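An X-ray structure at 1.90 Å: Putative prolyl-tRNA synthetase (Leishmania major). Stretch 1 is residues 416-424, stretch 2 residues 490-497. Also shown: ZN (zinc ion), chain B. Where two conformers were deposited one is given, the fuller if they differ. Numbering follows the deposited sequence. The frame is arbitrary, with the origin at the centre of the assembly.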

# COMPACT_ATOMS: atom_id res chain seq x y z
N ARG A 416 -30.92 -25.78 9.34
CA ARG A 416 -32.23 -25.10 9.45
C ARG A 416 -33.11 -25.79 10.53
O ARG A 416 -33.54 -26.92 10.33
CB ARG A 416 -32.89 -25.00 8.07
CG ARG A 416 -33.59 -23.67 7.84
CD ARG A 416 -33.71 -23.31 6.36
NE ARG A 416 -34.81 -23.92 5.61
CZ ARG A 416 -34.64 -24.84 4.65
NH1 ARG A 416 -33.40 -25.27 4.38
NH2 ARG A 416 -35.69 -25.34 3.97
N VAL A 417 -33.37 -25.05 11.64
CA VAL A 417 -33.95 -25.47 12.87
C VAL A 417 -35.34 -24.82 12.98
O VAL A 417 -35.42 -23.60 12.90
CB VAL A 417 -33.12 -25.11 14.08
CG1 VAL A 417 -33.84 -25.37 15.42
CG2 VAL A 417 -31.81 -25.87 14.08
N THR A 418 -36.38 -25.59 13.13
CA THR A 418 -37.72 -25.01 13.35
C THR A 418 -38.34 -25.25 14.70
O THR A 418 -39.40 -24.69 14.97
CB THR A 418 -38.71 -25.58 12.36
OG1 THR A 418 -38.74 -26.99 12.52
CG2 THR A 418 -38.27 -25.29 10.97
N GLU A 419 -37.77 -26.15 15.49
CA GLU A 419 -38.22 -26.44 16.82
C GLU A 419 -37.21 -26.01 17.90
O GLU A 419 -36.04 -26.43 17.89
CB GLU A 419 -38.55 -27.94 16.92
CG GLU A 419 -39.21 -28.53 15.65
CD GLU A 419 -40.62 -28.01 15.34
OE1 GLU A 419 -41.42 -28.01 16.30
OE2 GLU A 419 -40.93 -27.61 14.16
N TRP A 420 -37.68 -25.28 18.93
CA TRP A 420 -36.82 -24.80 19.94
C TRP A 420 -35.97 -25.91 20.56
O TRP A 420 -34.84 -25.68 20.91
CB TRP A 420 -37.55 -23.96 21.02
CG TRP A 420 -36.58 -23.62 22.06
CD1 TRP A 420 -36.40 -24.23 23.26
CD2 TRP A 420 -35.45 -22.70 21.93
NE1 TRP A 420 -35.34 -23.71 23.89
CE2 TRP A 420 -34.73 -22.77 23.10
CE3 TRP A 420 -35.06 -21.79 20.97
CZ2 TRP A 420 -33.56 -22.03 23.32
CZ3 TRP A 420 -33.91 -21.06 21.18
CH2 TRP A 420 -33.20 -21.16 22.37
N THR A 421 -36.53 -27.11 20.73
CA THR A 421 -35.86 -28.12 21.48
C THR A 421 -34.61 -28.63 20.76
O THR A 421 -33.77 -29.23 21.39
CB THR A 421 -36.74 -29.36 21.79
OG1 THR A 421 -37.50 -29.73 20.63
CG2 THR A 421 -37.69 -29.10 22.89
N GLU A 422 -34.52 -28.41 19.47
CA GLU A 422 -33.35 -28.83 18.71
C GLU A 422 -32.28 -27.75 18.58
O GLU A 422 -31.20 -28.03 18.02
CB GLU A 422 -33.79 -29.40 17.34
CG GLU A 422 -34.46 -28.45 16.38
CD GLU A 422 -34.95 -29.10 15.08
OE1 GLU A 422 -34.61 -30.30 14.85
OE2 GLU A 422 -35.64 -28.43 14.28
N PHE A 423 -32.56 -26.55 19.09
CA PHE A 423 -31.68 -25.37 18.92
C PHE A 423 -30.38 -25.53 19.67
O PHE A 423 -29.31 -25.57 19.05
CB PHE A 423 -32.41 -24.12 19.43
CG PHE A 423 -31.75 -22.79 19.04
CD1 PHE A 423 -30.73 -22.27 19.80
CD2 PHE A 423 -32.20 -22.11 17.92
CE1 PHE A 423 -30.12 -21.06 19.43
CE2 PHE A 423 -31.63 -20.92 17.52
CZ PHE A 423 -30.60 -20.38 18.30
N VAL A 424 -30.41 -25.68 20.98
CA VAL A 424 -29.15 -25.86 21.71
C VAL A 424 -28.37 -27.14 21.40
O VAL A 424 -27.15 -27.14 21.35
CB VAL A 424 -29.30 -25.69 23.23
CG1 VAL A 424 -28.00 -26.00 23.97
CG2 VAL A 424 -29.68 -24.23 23.53
N GLY A 490 -44.55 -20.09 6.90
CA GLY A 490 -45.08 -21.38 7.34
C GLY A 490 -44.73 -21.79 8.76
O GLY A 490 -45.18 -22.82 9.27
N HIS A 491 -43.89 -21.02 9.44
CA HIS A 491 -43.39 -21.45 10.70
C HIS A 491 -43.66 -20.41 11.73
O HIS A 491 -43.72 -19.25 11.41
CB HIS A 491 -41.84 -21.60 10.61
CG HIS A 491 -41.43 -22.76 9.77
ND1 HIS A 491 -41.54 -24.05 10.23
CD2 HIS A 491 -41.00 -22.83 8.50
CE1 HIS A 491 -41.18 -24.87 9.26
NE2 HIS A 491 -40.82 -24.16 8.21
N GLU A 492 -43.68 -20.82 12.98
CA GLU A 492 -43.65 -19.90 14.07
C GLU A 492 -42.27 -19.36 14.33
O GLU A 492 -41.27 -20.03 14.05
CB GLU A 492 -44.11 -20.57 15.36
CG GLU A 492 -45.53 -21.09 15.23
CD GLU A 492 -45.61 -22.34 14.31
OE1 GLU A 492 -44.67 -23.21 14.31
OE2 GLU A 492 -46.59 -22.43 13.54
N CYS A 493 -42.20 -18.15 14.86
CA CYS A 493 -40.91 -17.66 15.35
C CYS A 493 -40.22 -18.68 16.29
O CYS A 493 -40.86 -19.35 17.07
CB CYS A 493 -41.14 -16.30 15.98
SG CYS A 493 -39.74 -15.54 16.73
N ILE A 494 -38.88 -18.79 16.21
CA ILE A 494 -38.16 -19.90 16.87
C ILE A 494 -38.14 -19.90 18.38
O ILE A 494 -37.95 -20.98 18.98
CB ILE A 494 -36.68 -19.99 16.34
CG1 ILE A 494 -35.96 -21.31 16.77
CG2 ILE A 494 -35.91 -18.74 16.83
CD1 ILE A 494 -36.73 -22.57 16.40
N CYS A 495 -38.28 -18.74 19.03
CA CYS A 495 -38.06 -18.67 20.45
C CYS A 495 -39.07 -19.52 21.21
O CYS A 495 -40.18 -19.80 20.75
CB CYS A 495 -37.99 -17.25 21.06
SG CYS A 495 -39.21 -16.10 20.48
N LYS A 496 -38.60 -19.97 22.35
CA LYS A 496 -39.30 -20.93 23.18
C LYS A 496 -40.59 -20.31 23.67
O LYS A 496 -40.56 -19.26 24.31
CB LYS A 496 -38.45 -21.29 24.34
CG LYS A 496 -39.01 -22.46 25.13
CD LYS A 496 -38.15 -22.75 26.32
CE LYS A 496 -38.37 -21.76 27.44
NZ LYS A 496 -37.29 -21.88 28.46
N GLY A 497 -41.69 -20.97 23.36
CA GLY A 497 -43.01 -20.46 23.66
C GLY A 497 -43.57 -19.50 22.62
O GLY A 497 -44.74 -19.14 22.73
ZN ZN B . -40.92 -13.71 17.65

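The two stretches meet by van der Waals and CH-pi packing, with side chains resting on main chain as well as on one another; no hydrogen bond crosses between them, and the contact buries 384 Å² summed over both sides. Neither stretch offers a strand edge to the other. Residues 490-497 run without regular secondary structure, and residues 416-424 bend through a turn and lead into a helix that includes Phe423 and Val424. The backbones come nearest where CA of Trp420 lies 5.6 Å from CA of Lys496.

The main bump is Ile494, which gives up more surface to the contact than any other residue. Its CA-to-CB bond points sideways, but with chi1 at t and chi2 at p the end of the side chain reaches into the bend of the first stretch. There CD1 sits against main chain as much as side chain, 3.6 Å from C of Thr418 and 3.8 Å from C of Glu419. The hollow is lined further by Val417, whose CG1 is 4.1 Å from CD1 of Ile494, and by two aromatic residues: CG1 of Ile494 lies 4.0 Å from CD2 of Phe423 and 4.3 Å from CE3 of Trp420. These are apolar contacts, held by dispersion and the exclusion of water. The fit has a polar cost, since O of Val417, 3.9 Å from CD1 of Ile494, is buried by the contact and finds no partner in the model.

The bend that surrounds Ile494 CD1 is braced by hydrogen bonds within the first stretch. N of Glu422 donates to O of Glu419 and N of Phe423 to O of Trp420, both at 3.0 Å. The carboxylate of Glu422 folds back over the turn, where its OE2 accepts a hydrogen bond from N of Thr418 at 3.2 Å and a weak one from N of Glu419 at 3.3 Å. OG1 of Thr418 donates to OE2 of Glu419 at 2.8 Å. N and OG1 of Thr418 thus bond within the first stretch, while its methyl packs across the contact.

That methyl rests over one face of the His491 imidazole, with CG2 of Thr418 3.4 Å from CE1 of His491 and 3.8 Å from the ring centroid. The CH-pi contact suits both partners: a weakly polarised methyl meets the pi cloud, while NE2 of His491 is hydrogen-bonded elsewhere in the structure.

Trp420 points toward the second stretch and presents a broad, flat surface. Lys496 covers one face, its CB 3.8 Å from the centroid of the five-membered ring and only 13° off the normal, a second CH-pi contact; CG of Lys496 also comes within 3.7 Å of CD1 of Trp420. The aliphatic base of the lysine does the packing, while the end of its side chain leads away. At the indole edge, near the ring plane, CE3 of Trp420 approaches O of Ile494 at 3.6 Å. Cys493, by contrast, points away from this interface, and its SG binds the zinc ion at 2.4 Å.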